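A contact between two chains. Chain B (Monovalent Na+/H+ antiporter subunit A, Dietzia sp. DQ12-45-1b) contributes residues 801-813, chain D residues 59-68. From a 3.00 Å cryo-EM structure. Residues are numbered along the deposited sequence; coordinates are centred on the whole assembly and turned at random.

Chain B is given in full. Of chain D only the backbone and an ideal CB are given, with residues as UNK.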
# COMPACT_ATOMS: atom_id res chain seq x y z
N LEU B 801 36.86 11.22 26.72
CA LEU B 801 35.99 10.45 27.61
C LEU B 801 34.91 9.72 26.82
O LEU B 801 34.67 8.53 27.04
CB LEU B 801 35.38 11.36 28.66
CG LEU B 801 34.65 10.73 29.86
CD1 LEU B 801 33.18 10.51 29.56
CD2 LEU B 801 35.32 9.43 30.26
N ILE B 802 34.27 10.41 25.87
CA ILE B 802 33.21 9.78 25.10
C ILE B 802 33.78 8.71 24.18
O ILE B 802 33.16 7.66 23.98
CB ILE B 802 32.42 10.85 24.32
CG1 ILE B 802 31.30 11.41 25.20
CG2 ILE B 802 31.84 10.28 23.03
CD1 ILE B 802 30.47 12.47 24.52
N VAL B 803 34.98 8.92 23.63
CA VAL B 803 35.57 7.93 22.73
C VAL B 803 35.94 6.67 23.50
O VAL B 803 35.64 5.55 23.07
CB VAL B 803 36.78 8.52 22.00
CG1 VAL B 803 37.52 7.44 21.24
CG2 VAL B 803 36.33 9.62 21.05
N LEU B 804 36.60 6.82 24.66
CA LEU B 804 36.94 5.65 25.45
C LEU B 804 35.71 5.00 26.07
O LEU B 804 35.75 3.82 26.41
CB LEU B 804 37.97 6.00 26.52
CG LEU B 804 39.25 6.66 26.02
CD1 LEU B 804 39.80 7.62 27.06
CD2 LEU B 804 40.29 5.62 25.63
N LEU B 805 34.62 5.75 26.24
CA LEU B 805 33.38 5.13 26.69
C LEU B 805 32.73 4.32 25.57
O LEU B 805 32.17 3.25 25.82
CB LEU B 805 32.42 6.18 27.23
CG LEU B 805 32.38 6.30 28.75
CD1 LEU B 805 31.30 7.27 29.18
CD2 LEU B 805 32.16 4.93 29.37
N SER B 806 32.80 4.82 24.34
CA SER B 806 32.27 4.07 23.21
C SER B 806 33.11 2.83 22.93
O SER B 806 32.57 1.82 22.47
CB SER B 806 32.21 4.96 21.97
OG SER B 806 31.28 6.01 22.15
N LEU B 807 34.41 2.89 23.21
CA LEU B 807 35.25 1.70 23.10
C LEU B 807 35.14 0.80 24.32
O LEU B 807 35.47 -0.39 24.22
CB LEU B 807 36.71 2.10 22.88
CG LEU B 807 37.03 2.80 21.56
CD1 LEU B 807 38.53 2.77 21.28
CD2 LEU B 807 36.26 2.17 20.42
N TYR B 808 34.70 1.33 25.45
CA TYR B 808 34.53 0.51 26.65
C TYR B 808 33.31 -0.39 26.54
O TYR B 808 33.37 -1.58 26.86
CB TYR B 808 34.42 1.42 27.87
CG TYR B 808 34.33 0.69 29.19
CD1 TYR B 808 35.28 -0.25 29.56
CD2 TYR B 808 33.30 0.97 30.08
CE1 TYR B 808 35.20 -0.91 30.77
CE2 TYR B 808 33.21 0.32 31.29
CZ TYR B 808 34.16 -0.62 31.63
OH TYR B 808 34.08 -1.28 32.84
N PHE B 809 32.19 0.17 26.07
CA PHE B 809 30.98 -0.64 25.91
C PHE B 809 31.12 -1.62 24.75
O PHE B 809 30.48 -2.68 24.77
CB PHE B 809 29.77 0.27 25.69
CG PHE B 809 29.38 1.07 26.90
CD1 PHE B 809 29.73 0.66 28.17
CD2 PHE B 809 28.65 2.24 26.75
CE1 PHE B 809 29.37 1.40 29.27
CE2 PHE B 809 28.29 2.98 27.85
CZ PHE B 809 28.65 2.56 29.11
N LEU B 810 31.93 -1.29 23.75
CA LEU B 810 32.01 -2.13 22.56
C LEU B 810 32.66 -3.47 22.86
O LEU B 810 32.30 -4.48 22.24
CB LEU B 810 32.78 -1.40 21.46
CG LEU B 810 32.92 -2.12 20.12
CD1 LEU B 810 31.57 -2.29 19.47
CD2 LEU B 810 33.86 -1.36 19.21
N VAL B 811 33.60 -3.52 23.80
CA VAL B 811 34.29 -4.77 24.10
C VAL B 811 33.65 -5.51 25.27
O VAL B 811 33.72 -6.74 25.34
CB VAL B 811 35.78 -4.51 24.35
CG1 VAL B 811 36.43 -3.94 23.10
CG2 VAL B 811 35.97 -3.57 25.53
N ARG B 812 33.03 -4.79 26.21
CA ARG B 812 32.42 -5.41 27.37
C ARG B 812 30.97 -5.82 27.12
O ARG B 812 30.32 -6.32 28.05
CB ARG B 812 32.47 -4.45 28.57
CG ARG B 812 31.35 -3.43 28.59
CD ARG B 812 31.64 -2.32 29.57
NE ARG B 812 31.47 -2.76 30.95
CZ ARG B 812 30.53 -2.30 31.77
NH1 ARG B 812 29.66 -1.40 31.33
NH2 ARG B 812 30.44 -2.76 33.01
N GLY B 813 30.47 -5.65 25.91
CA GLY B 813 29.05 -5.87 25.64
C GLY B 813 28.58 -7.29 25.85
O GLY B 813 27.38 -7.52 25.96
N UNK D 59 25.78 2.51 37.71
CA UNK D 59 26.56 3.71 37.44
C UNK D 59 26.99 3.82 35.99
O UNK D 59 27.28 4.93 35.53
CB UNK D 59 27.80 3.74 38.34
N UNK D 60 27.04 2.71 35.25
CA UNK D 60 27.10 2.79 33.80
C UNK D 60 26.08 3.80 33.30
O UNK D 60 26.43 4.81 32.67
CB UNK D 60 26.86 1.42 33.17
N UNK D 61 24.81 3.56 33.62
CA UNK D 61 23.76 4.53 33.30
C UNK D 61 24.09 5.90 33.86
O UNK D 61 23.96 6.92 33.17
CB UNK D 61 22.41 4.06 33.84
N UNK D 62 24.55 5.95 35.11
CA UNK D 62 24.89 7.23 35.72
C UNK D 62 26.06 7.87 34.98
O UNK D 62 26.11 9.09 34.83
CB UNK D 62 25.23 7.05 37.20
N UNK D 63 27.00 7.06 34.50
CA UNK D 63 28.09 7.61 33.70
C UNK D 63 27.60 8.08 32.34
O UNK D 63 28.24 8.95 31.73
CB UNK D 63 29.20 6.57 33.52
N UNK D 64 26.49 7.54 31.86
CA UNK D 64 25.98 7.89 30.54
C UNK D 64 24.92 8.98 30.63
O UNK D 64 24.90 9.90 29.80
CB UNK D 64 25.40 6.65 29.85
N UNK D 65 24.04 8.91 31.63
CA UNK D 65 22.99 9.91 31.76
C UNK D 65 23.55 11.32 31.91
O UNK D 65 22.94 12.29 31.45
CB UNK D 65 22.10 9.58 32.96
N UNK D 66 24.72 11.45 32.55
CA UNK D 66 25.35 12.76 32.65
C UNK D 66 25.82 13.25 31.29
O UNK D 66 25.73 14.45 30.99
CB UNK D 66 26.53 12.71 33.63
N UNK D 67 26.32 12.35 30.45
CA UNK D 67 26.60 12.68 29.06
C UNK D 67 25.34 12.82 28.23
O UNK D 67 25.43 13.12 27.04
CB UNK D 67 27.51 11.61 28.44
N UNK D 68 24.17 12.59 28.83
CA UNK D 68 22.90 12.73 28.16
C UNK D 68 22.10 13.90 28.70
O UNK D 68 21.53 14.68 27.93
CB UNK D 68 22.09 11.44 28.29

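The chain B stretch is helical through most of its length, and the axis of the helix in chain D passes it at 12.2 Å, with 148° between the N-to-C directions. The two therefore run roughly antiparallel, and at that separation contact must be made by side chains reaching across the gap. Register follows from the nearest CA atoms: position 67 lies opposite B:Ile802 (8.2 Å, CA to CA), position 64 opposite B:Leu805 (8.8 Å, CA to CA) and position 60 opposite B:Phe809 (9.4 Å, CA to CA).

At position 59 the ideal CB has nothing of chain B within 5.5 Å, so the visible atoms set no preference. The deposited residue is D:Tyr59, whose ring also stays out of reach.

Position 60 has helical angles (-46/-58) and a CA-to-CB bond directed toward chain B. Its ideal CB lies 4.4 Å from B:Arg812 NH1 and 4.6 Å from B:Phe809 CZ. A guanidinium so near favours an acceptor: aspartate or glutamate for charge, asparagine or glutamine for a neutral hydrogen bond. The residue is D:Asp60, chi1 m. B:Arg812 NH1 stands 3.4 Å from D:Asp60 OD2, a salt bridge containing a weak hydrogen bond; the 163° angle at the hydrogen is nearly straight, so the weakness goes with the length. The carboxylate oxygen approaches the guanidinium at its edge, near its plane.

Positions 61 and 62 find no chain B atom within 5.5 Å of their ideal CB atoms, and at 61 the bond points away. Many side chains would fit; D:Leu61 and D:Val62 occupy them without contact.

At position 63 the bond again points toward chain B, with the ideal CB 4.9 Å from B:Leu805 CD1. That methyl is apolar, and the distance leaves room for leucine, isoleucine or methionine. D:Leu63, chi1 t and chi2 p, brings its CD2 to 3.7 Å from B:Leu805 CD2.

Position 64 points sideways, its ideal CB 5.1 Å from B:Phe809 CE2. A branched aliphatic residue could reach the ring without a long extension, and valine, isoleucine or leucine would all be reasonable. It is D:Val64, chi1 t, with D:Val64 CG2 3.6 Å from B:Phe809 CE2, at the edge of the ring and near its plane.

Positions 65 and 66 are unconstrained by chain B, which has nothing within 5.5 Å of either ideal CB. They hold D:Ala65 and D:Thr66.

Position 67 directs CA-to-CB toward chain B, the ideal CB being 5.0 Å from B:Ile802 CD1. B:Leu801, B:Ile802 and B:Leu805 offer an aliphatic surface here, suited to leucine, isoleucine, methionine or perhaps phenylalanine. D:Leu67, chi1 m and chi2 t, has more of its own surface covered by the chain B stretch than any other residue of the chain D stretch. D:Leu67 CD1 meets all three: 3.7 Å to B:Leu801 CD1, 3.6 Å to B:Ile802 CG1 and 3.7 Å to B:Leu805 CD1.

Position 68 has no chain B neighbour within 5.5 Å of its ideal CB; D:Val68 makes no contact.

Chain D (59-68) YDLVLVATLV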
# COMPACT_ATOMS: atom_id res chain seq x y z
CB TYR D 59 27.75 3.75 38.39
CG TYR D 59 27.25 3.91 39.80
CD1 TYR D 59 26.59 5.06 40.18
CD2 TYR D 59 27.36 2.88 40.72
CE1 TYR D 59 26.10 5.21 41.45
CE2 TYR D 59 26.87 3.01 41.99
CZ TYR D 59 26.24 4.18 42.35
OH TYR D 59 25.74 4.34 43.61
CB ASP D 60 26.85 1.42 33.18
CG ASP D 60 27.70 0.33 33.82
OD1 ASP D 60 28.74 0.67 34.42
OD2 ASP D 60 27.32 -0.85 33.72
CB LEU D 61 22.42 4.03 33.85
CG LEU D 61 22.01 2.62 33.45
CD1 LEU D 61 20.81 2.18 34.26
CD2 LEU D 61 21.70 2.57 31.97
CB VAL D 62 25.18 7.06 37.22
CG1 VAL D 62 25.87 8.28 37.78
CG2 VAL D 62 23.88 6.78 37.97
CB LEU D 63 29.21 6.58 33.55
CG LEU D 63 30.48 7.04 32.83
CD1 LEU D 63 30.98 8.33 33.44
CD2 LEU D 63 31.54 5.96 32.90
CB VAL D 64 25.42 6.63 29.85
CG1 VAL D 64 24.55 7.01 28.67
CG2 VAL D 64 26.57 5.74 29.41
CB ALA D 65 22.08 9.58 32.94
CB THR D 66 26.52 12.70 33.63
OG1 THR D 66 27.49 11.75 33.16
CG2 THR D 66 26.03 12.26 34.99
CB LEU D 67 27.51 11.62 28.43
CG LEU D 67 28.80 11.31 29.18
CD1 LEU D 67 29.71 10.45 28.33
CD2 LEU D 67 29.51 12.60 29.57
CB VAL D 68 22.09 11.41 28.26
CG1 VAL D 68 20.62 11.67 28.03
CG2 VAL D 68 22.61 10.39 27.27
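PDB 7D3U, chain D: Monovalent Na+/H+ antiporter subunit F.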